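PDB 6GUO: siderophore enterobactin esterase from Emericella nidulans, which hydrolyses the ester bonds of the bacterial xenosiderophore enterobactin inside the cell, yielding N-(2,3-dihydroxybenzoyl)-L-serine and so releasing the bound iron. Local coordinates for residues D105-E117 with P190-E202. Numbering follows the deposited sequence.
Sequences DLTPPCDHYIPPE and PSIWWNNRSILTE
Trp194 pushes its indole into the bend of 105-117, carried there beside its own carbonyl carbon by a CG anti to the backbone N (chi1 -177°). Thr107 lies over one face, its CG2 4.0 Å from the centroid of the five-membered ring, while OG1 is hydrogen-bonded to Ser103 O and Gly129 N; Asn195 CB covers the opposite face, 3.3 Å above the indole plane. Pro108 CD and Cys110 SG each come to 3.7 Å from Trp194 CZ3, the sulfur obliquely. The Tyr113 side chain runs roughly perpendicular to that of Trp194, bringing its ring edge at CE2 to 3.8 Å from Trp194 CZ2 with the ring planes tilted about 45°; a water in the indole plane accepts from Trp194 NE1 and also binds Tyr113 OH. In this alpha/beta-hydrolase the later part of 105-117 runs into, and probably includes the start of, the proline-rich insertion that narrows the active site; the contact lays 107-116 against the turns after strand 184-188. Asn195 grips the loop backbone with both ends of its amide: ND2 donates to His112 O (2.9 Å, 164° at the hydrogen), in the carbonyl plane of His112 and close to the amide plane of Asn195, whereas Ile114 N reaches Asn195 OD1 at 2.7 Å from above the carbonyl plane. These two bonds fix the amide's rotation. Pro116 CB meets the Trp193 ring edge at CH2.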
ATOM      1  N   ASP A 105      13.775  11.987 -16.632  1.00 20.76           N
ATOM      2  CA  ASP A 105      14.530  11.698 -15.414  1.00 22.26           C
ATOM      3  C   ASP A 105      14.925  10.233 -15.239  1.00 19.86           C
ATOM      4  O   ASP A 105      15.981   9.954 -14.673  1.00 19.93           O
ATOM      5  CB  ASP A 105      13.775  12.158 -14.157  1.00 22.50           C
ATOM      6  CG  ASP A 105      13.821  13.660 -13.951  1.00 23.73           C
ATOM      7  OD1 ASP A 105      12.829  14.201 -13.436  1.00 27.44           O
ATOM      8  OD2 ASP A 105      14.832  14.304 -14.286  1.00 24.70           O
ATOM      9  N   LEU A 106      14.092   9.313 -15.723  1.00 17.98           N
ATOM     10  CA  LEU A 106      14.245   7.889 -15.419  1.00 16.96           C
ATOM     11  C   LEU A 106      14.853   7.029 -16.529  1.00 18.20           C
ATOM     12  O   LEU A 106      15.186   5.872 -16.278  1.00 20.18           O
ATOM     13  CB  LEU A 106      12.881   7.315 -14.996  1.00 15.59           C
ATOM     14  CG  LEU A 106      12.245   7.999 -13.779  1.00 15.56           C
ATOM     15  CD1 LEU A 106      10.864   7.422 -13.498  1.00 15.00           C
ATOM     16  CD2 LEU A 106      13.128   7.882 -12.545  1.00 16.36           C
ATOM     17  N   THR A 107      15.015   7.569 -17.736  1.00 19.89           N
ATOM     18  CA  THR A 107      15.589   6.803 -18.847  1.00 20.50           C
ATOM     19  C   THR A 107      17.063   7.153 -19.051  1.00 22.24           C
ATOM     20  O   THR A 107      17.424   8.333 -19.031  1.00 21.94           O
ATOM     21  CB  THR A 107      14.829   7.038 -20.156  1.00 19.57           C
ATOM     22  OG1 THR A 107      14.752   8.442 -20.427  1.00 20.01           O
ATOM     23  CG2 THR A 107      13.420   6.450 -20.061  1.00 17.75           C
ATOM     24  N   PRO A 108      17.920   6.131 -19.240  1.00 24.41           N
ATOM     25  CA  PRO A 108      19.349   6.403 -19.392  1.00 25.80           C
ATOM     26  C   PRO A 108      19.721   6.957 -20.767  1.00 28.06           C
ATOM     27  O   PRO A 108      19.011   6.701 -21.746  1.00 28.28           O
ATOM     28  CB  PRO A 108      19.993   5.035 -19.163  1.00 27.38           C
ATOM     29  CG  PRO A 108      18.957   4.053 -19.575  1.00 27.12           C
ATOM     30  CD  PRO A 108      17.634   4.683 -19.243  1.00 26.02           C
ATOM     31  N   PRO A 109      20.823   7.727 -20.839  1.00 30.31           N
ATOM     32  CA  PRO A 109      21.281   8.216 -22.133  1.00 32.12           C
ATOM     33  C   PRO A 109      21.857   7.060 -22.941  1.00 33.85           C
ATOM     34  O   PRO A 109      22.533   6.193 -22.382  1.00 35.88           O
ATOM     35  CB  PRO A 109      22.359   9.233 -21.762  1.00 33.26           C
ATOM     36  CG  PRO A 109      22.903   8.745 -20.472  1.00 31.80           C
ATOM     37  CD  PRO A 109      21.778   8.046 -19.761  1.00 30.39           C
ATOM     38  N   CYS A 110      21.559   7.046 -24.235  1.00 35.65           N
ATOM     39  CA  CYS A 110      21.947   5.961 -25.133  1.00 38.27           C
ATOM     40  C   CYS A 110      22.527   6.540 -26.415  1.00 40.46           C
ATOM     41  O   CYS A 110      22.194   7.664 -26.800  1.00 39.01           O
ATOM     42  CB  CYS A 110      20.734   5.092 -25.472  1.00 36.89           C
ATOM     43  SG  CYS A 110      20.019   4.200 -24.069  1.00 39.48           S
ATOM     44  N   ASP A 111      23.387   5.765 -27.071  1.00 43.97           N
ATOM     45  CA  ASP A 111      23.971   6.167 -28.355  1.00 48.29           C
ATOM     46  C   ASP A 111      22.895   6.241 -29.440  1.00 50.03           C
ATOM     47  O   ASP A 111      22.923   7.140 -30.281  1.00 53.94           O
ATOM     48  CB  ASP A 111      25.097   5.209 -28.779  1.00 51.08           C
ATOM     49  CG  ASP A 111      26.308   5.254 -27.841  1.00 52.09           C
ATOM     50  OD1 ASP A 111      27.017   4.229 -27.749  1.00 54.69           O
ATOM     51  OD2 ASP A 111      26.558   6.300 -27.201  1.00 51.98           O
ATOM     52  N   HIS A 112      21.950   5.300 -29.407  1.00 50.20           N
ATOM     53  CA  HIS A 112      20.807   5.293 -30.321  1.00 53.17           C
ATOM     54  C   HIS A 112      19.503   5.194 -29.533  1.00 50.73           C
ATOM     55  O   HIS A 112      19.454   4.544 -28.485  1.00 45.49           O
ATOM     56  CB  HIS A 112      20.930   4.135 -31.313  1.00 60.21           C
ATOM     57  CG  HIS A 112      22.198   4.161 -32.110  1.00 65.87           C
ATOM     58  ND1 HIS A 112      22.321   4.857 -33.294  1.00 68.15           N
ATOM     59  CD2 HIS A 112      23.406   3.591 -31.882  1.00 69.21           C
ATOM     60  CE1 HIS A 112      23.546   4.707 -33.765  1.00 70.43           C
ATOM     61  NE2 HIS A 112      24.225   3.944 -32.927  1.00 70.39           N
ATOM     62  N   TYR A 113      18.462   5.853 -30.043  1.00 49.65           N
ATOM     63  CA  TYR A 113      17.155   5.913 -29.392  1.00 48.48           C
ATOM     64  C   TYR A 113      16.040   5.483 -30.347  1.00 47.91           C
ATOM     65  O   TYR A 113      15.982   5.936 -31.489  1.00 51.03           O
ATOM     66  CB  TYR A 113      16.893   7.328 -28.871  1.00 50.10           C
ATOM     67  CG  TYR A 113      15.508   7.539 -28.293  1.00 49.94           C
ATOM     68  CD1 TYR A 113      14.591   8.385 -28.919  1.00 50.27           C
ATOM     69  CD2 TYR A 113      15.111   6.890 -27.121  1.00 48.51           C
ATOM     70  CE1 TYR A 113      13.321   8.582 -28.394  1.00 49.12           C
ATOM     71  CE2 TYR A 113      13.841   7.081 -26.590  1.00 48.14           C
ATOM     72  CZ  TYR A 113      12.951   7.930 -27.228  1.00 48.18           C
ATOM     73  OH  TYR A 113      11.691   8.124 -26.711  1.00 45.44           O
ATOM     74  N   ILE A 114      15.170   4.603 -29.854  1.00 45.73           N
ATOM     75  CA  ILE A 114      13.986   4.125 -30.561  1.00 46.63           C
ATOM     76  C   ILE A 114      12.795   4.493 -29.674  1.00 45.56           C
ATOM     77  O   ILE A 114      12.697   3.982 -28.559  1.00 42.37           O
ATOM     78  CB  ILE A 114      14.035   2.589 -30.762  1.00 48.82           C
ATOM     79  CG1 ILE A 114      15.219   2.197 -31.662  1.00 49.31           C
ATOM     80  CG2 ILE A 114      12.722   2.055 -31.333  1.00 49.33           C
ATOM     81  CD1 ILE A 114      16.493   1.861 -30.914  1.00 49.73           C
ATOM     82  N   PRO A 115      11.896   5.382 -30.149  1.00 47.67           N
ATOM     83  CA  PRO A 115      10.771   5.793 -29.298  1.00 46.92           C
ATOM     84  C   PRO A 115       9.773   4.675 -28.979  1.00 45.30           C
ATOM     85  O   PRO A 115       9.634   3.740 -29.767  1.00 44.85           O
ATOM     86  CB  PRO A 115      10.086   6.896 -30.115  1.00 49.15           C
ATOM     87  CG  PRO A 115      10.554   6.701 -31.511  1.00 50.67           C
ATOM     88  CD  PRO A 115      11.943   6.167 -31.396  1.00 48.99           C
ATOM     89  N   PRO A 116       9.085   4.766 -27.822  1.00 44.92           N
ATOM     90  CA  PRO A 116       8.009   3.822 -27.517  1.00 45.28           C
ATOM     91  C   PRO A 116       6.809   3.925 -28.458  1.00 49.06           C
ATOM     92  O   PRO A 116       6.583   4.966 -29.083  1.00 46.96           O
ATOM     93  CB  PRO A 116       7.585   4.210 -26.096  1.00 43.42           C
ATOM     94  CG  PRO A 116       8.779   4.867 -25.512  1.00 43.68           C
ATOM     95  CD  PRO A 116       9.418   5.601 -26.650  1.00 44.57           C
ATOM     96  N   GLU A 117       6.056   2.833 -28.533  1.00 56.43           N
ATOM     97  CA  GLU A 117       4.821   2.766 -29.303  1.00 64.40           C
ATOM     98  C   GLU A 117       3.690   3.396 -28.493  1.00 63.85           C
ATOM     99  O   GLU A 117       3.607   3.198 -27.281  1.00 60.23           O
ATOM    100  CB  GLU A 117       4.490   1.305 -29.613  1.00 70.50           C
ATOM    101  CG  GLU A 117       3.249   1.084 -30.462  1.00 77.11           C
ATOM    102  CD  GLU A 117       2.614  -0.268 -30.212  1.00 82.07           C
ATOM    103  OE1 GLU A 117       2.011  -0.458 -29.132  1.00 82.20           O
ATOM    104  OE2 GLU A 117       2.719  -1.138 -31.098  1.00 82.54           O
ATOM    105  N   PRO A 190      10.130  -3.487 -14.102  1.00 15.50           N
ATOM    106  CA  PRO A 190      11.053  -2.593 -14.804  1.00 15.88           C
ATOM    107  C   PRO A 190      10.823  -2.628 -16.310  1.00 17.03           C
ATOM    108  O   PRO A 190      10.592  -3.702 -16.870  1.00 17.02           O
ATOM    109  CB  PRO A 190      12.426  -3.170 -14.456  1.00 15.79           C
ATOM    110  CG  PRO A 190      12.160  -4.617 -14.217  1.00 15.25           C
ATOM    111  CD  PRO A 190      10.832  -4.643 -13.522  1.00 15.52           C
ATOM    112  N   SER A 191      10.894  -1.465 -16.950  1.00 18.03           N
ATOM    113  CA  SER A 191      10.650  -1.347 -18.388  1.00 19.12           C
ATOM    114  C   SER A 191      11.854  -1.847 -19.191  1.00 18.31           C
ATOM    115  O   SER A 191      12.504  -1.084 -19.916  1.00 17.74           O
ATOM    116  CB  SER A 191      10.308   0.101 -18.748  1.00 20.44           C
ATOM    117  OG  SER A 191       9.218   0.556 -17.972  1.00 21.47           O
ATOM    118  N   ILE A 192      12.122  -3.146 -19.080  1.00 17.76           N
ATOM    119  CA  ILE A 192      13.288  -3.768 -19.712  1.00 15.36           C
ATOM    120  C   ILE A 192      13.196  -3.623 -21.234  1.00 19.02           C
ATOM    121  O   ILE A 192      14.204  -3.366 -21.885  1.00 19.11           O
ATOM    122  CB  ILE A 192      13.469  -5.241 -19.250  1.00 19.03           C
ATOM    123  CG1 ILE A 192      13.884  -5.254 -17.771  1.00 19.03           C
ATOM    124  CG2 ILE A 192      14.516  -5.970 -20.096  1.00 19.57           C
ATOM    125  CD1 ILE A 192      13.851  -6.610 -17.097  1.00 19.23           C
ATOM    126  N   TRP A 193      11.978  -3.732 -21.771  1.00 19.45           N
ATOM    127  CA  TRP A 193      11.681  -3.470 -23.195  1.00 19.81           C
ATOM    128  C   TRP A 193      12.224  -2.156 -23.771  1.00 20.11           C
ATOM    129  O   TRP A 193      12.514  -2.089 -24.966  1.00 20.02           O
ATOM    130  CB  TRP A 193      10.162  -3.512 -23.442  1.00 19.97           C
ATOM    131  CG  TRP A 193       9.389  -2.450 -22.708  1.00 20.29           C
ATOM    132  CD1 TRP A 193       8.824  -2.555 -21.469  1.00 19.73           C
ATOM    133  CD2 TRP A 193       9.100  -1.124 -23.169  1.00 21.62           C
ATOM    134  NE1 TRP A 193       8.205  -1.378 -21.128  1.00 19.65           N
ATOM    135  CE2 TRP A 193       8.358  -0.481 -22.151  1.00 21.11           C
ATOM    136  CE3 TRP A 193       9.394  -0.417 -24.343  1.00 22.38           C
ATOM    137  CZ2 TRP A 193       7.903   0.837 -22.272  1.00 22.33           C
ATOM    138  CZ3 TRP A 193       8.944   0.898 -24.463  1.00 23.33           C
ATOM    139  CH2 TRP A 193       8.210   1.510 -23.430  1.00 23.23           C
ATOM    140  N   TRP A 194      12.336  -1.123 -22.933  1.00 19.70           N
ATOM    141  CA  TRP A 194      12.635   0.239 -23.386  1.00 20.70           C
ATOM    142  C   TRP A 194      13.838   0.351 -24.325  1.00 22.18           C
ATOM    143  O   TRP A 194      14.908  -0.195 -24.052  1.00 20.89           O
ATOM    144  CB  TRP A 194      12.825   1.183 -22.192  1.00 21.48           C
ATOM    145  CG  TRP A 194      13.065   2.594 -22.617  1.00 21.67           C
ATOM    146  CD1 TRP A 194      12.129   3.503 -23.013  1.00 22.17           C
ATOM    147  CD2 TRP A 194      14.330   3.248 -22.718  1.00 22.19           C
ATOM    148  NE1 TRP A 194      12.734   4.694 -23.342  1.00 22.37           N
ATOM    149  CE2 TRP A 194      14.085   4.564 -23.170  1.00 22.70           C
ATOM    150  CE3 TRP A 194      15.649   2.854 -22.462  1.00 22.84           C
ATOM    151  CZ2 TRP A 194      15.113   5.487 -23.377  1.00 23.17           C
ATOM    152  CZ3 TRP A 194      16.673   3.773 -22.667  1.00 23.87           C
ATOM    153  CH2 TRP A 194      16.395   5.076 -23.118  1.00 23.98           C
ATOM    154  N   ASN A 195      13.633   1.069 -25.428  1.00 23.50           N
ATOM    155  CA  ASN A 195      14.674   1.345 -26.409  1.00 25.22           C
ATOM    156  C   ASN A 195      15.371   0.069 -26.889  1.00 26.84           C
ATOM    157  O   ASN A 195      16.584  -0.092 -26.731  1.00 26.16           O
ATOM    158  CB  ASN A 195      15.684   2.343 -25.829  1.00 25.98           C
ATOM    159  CG  ASN A 195      16.642   2.863 -26.869  1.00 28.38           C
ATOM    160  OD1 ASN A 195      16.290   2.963 -28.043  1.00 28.34           O
ATOM    161  ND2 ASN A 195      17.865   3.188 -26.449  1.00 29.83           N
ATOM    162  N   ASN A 196      14.580  -0.842 -27.453  1.00 29.67           N
ATOM    163  CA  ASN A 196      15.078  -2.131 -27.944  1.00 31.56           C
ATOM    164  C   ASN A 196      15.917  -2.859 -26.880  1.00 29.67           C
ATOM    165  O   ASN A 196      17.000  -3.379 -27.159  1.00 29.88           O
ATOM    166  CB  ASN A 196      15.872  -1.923 -29.244  1.00 33.82           C
ATOM    167  CG  ASN A 196      16.133  -3.219 -29.996  1.00 37.47           C
ATOM    168  OD1 ASN A 196      15.405  -4.201 -29.847  1.00 40.03           O
ATOM    169  ND2 ASN A 196      17.184  -3.226 -30.808  1.00 37.93           N
ATOM    170  N   ARG A 197      15.403  -2.860 -25.650  1.00 26.81           N
ATOM    171  CA  ARG A 197      16.049  -3.507 -24.508  1.00 26.07           C
ATOM    172  C   ARG A 197      17.497  -3.076 -24.269  1.00 24.02           C
ATOM    173  O   ARG A 197      18.361  -3.901 -23.972  1.00 22.33           O
ATOM    174  CB  ARG A 197      15.936  -5.027 -24.635  1.00 27.53           C
ATOM    175  CG  ARG A 197      14.504  -5.516 -24.582  1.00 29.33           C
ATOM    176  CD  ARG A 197      14.458  -7.025 -24.491  1.00 34.36           C
ATOM    177  NE  ARG A 197      15.009  -7.623 -25.702  1.00 38.51           N
ATOM    178  CZ  ARG A 197      15.480  -8.864 -25.812  1.00 43.15           C
ATOM    179  NH1 ARG A 197      15.487  -9.707 -24.779  1.00 44.32           N
ATOM    180  NH2 ARG A 197      15.956  -9.269 -26.984  1.00 47.28           N
ATOM    181  N   SER A 198      17.743  -1.772 -24.361  1.00 24.12           N
ATOM    182  CA  SER A 198      19.092  -1.232 -24.174  1.00 25.97           C
ATOM    183  C   SER A 198      19.675  -1.506 -22.779  1.00 25.07           C
ATOM    184  O   SER A 198      20.897  -1.590 -22.646  1.00 24.63           O
ATOM    185  CB  SER A 198      19.137   0.271 -24.479  1.00 29.00           C
ATOM    186  OG  SER A 198      18.361   1.013 -23.554  1.00 31.96           O
ATOM    187  N   ILE A 199      18.820  -1.667 -21.758  1.00 23.21           N
ATOM    188  CA  ILE A 199      19.289  -1.975 -20.391  1.00 23.61           C
ATOM    189  C   ILE A 199      20.064  -3.296 -20.303  1.00 23.66           C
ATOM    190  O   ILE A 199      20.907  -3.454 -19.425  1.00 24.12           O
ATOM    191  CB  ILE A 199      18.133  -1.962 -19.344  1.00 22.45           C
ATOM    192  CG1 ILE A 199      18.659  -1.795 -17.907  1.00 23.68           C
ATOM    193  CG2 ILE A 199      17.281  -3.227 -19.425  1.00 22.06           C
ATOM    194  CD1 ILE A 199      19.217  -0.425 -17.588  1.00 23.68           C
ATOM    195  N   LEU A 200      19.772  -4.237 -21.204  1.00 24.76           N
ATOM    196  CA  LEU A 200      20.472  -5.524 -21.235  1.00 25.54           C
ATOM    197  C   LEU A 200      21.933  -5.403 -21.675  1.00 26.43           C
ATOM    198  O   LEU A 200      22.771  -6.205 -21.255  1.00 25.70           O
ATOM    199  CB  LEU A 200      19.714  -6.530 -22.111  1.00 26.23           C
ATOM    200  CG  LEU A 200      18.271  -6.838 -21.687  1.00 27.00           C
ATOM    201  CD1 LEU A 200      17.709  -7.966 -22.542  1.00 28.51           C
ATOM    202  CD2 LEU A 200      18.154  -7.183 -20.206  1.00 26.94           C
ATOM    203  N   THR A 201      22.237  -4.406 -22.505  1.00 26.71           N
ATOM    204  CA  THR A 201      23.630  -4.051 -22.815  1.00 28.18           C
ATOM    205  C   THR A 201      24.374  -3.673 -21.530  1.00 27.09           C
ATOM    206  O   THR A 201      25.478  -4.159 -21.284  1.00 26.68           O
ATOM    207  CB  THR A 201      23.714  -2.889 -23.828  1.00 30.57           C
ATOM    208  OG1 THR A 201      22.884  -3.179 -24.959  1.00 31.80           O
ATOM    209  CG2 THR A 201      25.156  -2.667 -24.305  1.00 31.26           C
ATOM    210  N   GLU A 202      23.748  -2.835 -20.704  1.00 25.74           N
ATOM    211  CA  GLU A 202      24.331  -2.440 -19.416  1.00 27.01           C
ATOM    212  C   GLU A 202      24.404  -3.614 -18.435  1.00 24.91           C
ATOM    213  O   GLU A 202      25.390  -3.753 -17.721  1.00 24.25           O
ATOM    214  CB  GLU A 202      23.565  -1.268 -18.802  1.00 28.33           C
ATOM    215  CG  GLU A 202      23.647  -0.000 -19.641  1.00 31.12           C
ATOM    216  CD  GLU A 202      23.036   1.213 -18.966  1.00 32.72           C
ATOM    217  OE1 GLU A 202      22.184   1.049 -18.067  1.00 32.16           O
ATOM    218  OE2 GLU A 202      23.407   2.344 -19.345  1.00 34.81           O
TER
HETATM  219  O   HOH W   1      11.591   7.232 -23.916  1.00 36.77           O
HETATM  220  O   HOH W   2      11.473   2.516 -26.655  1.00 29.35           O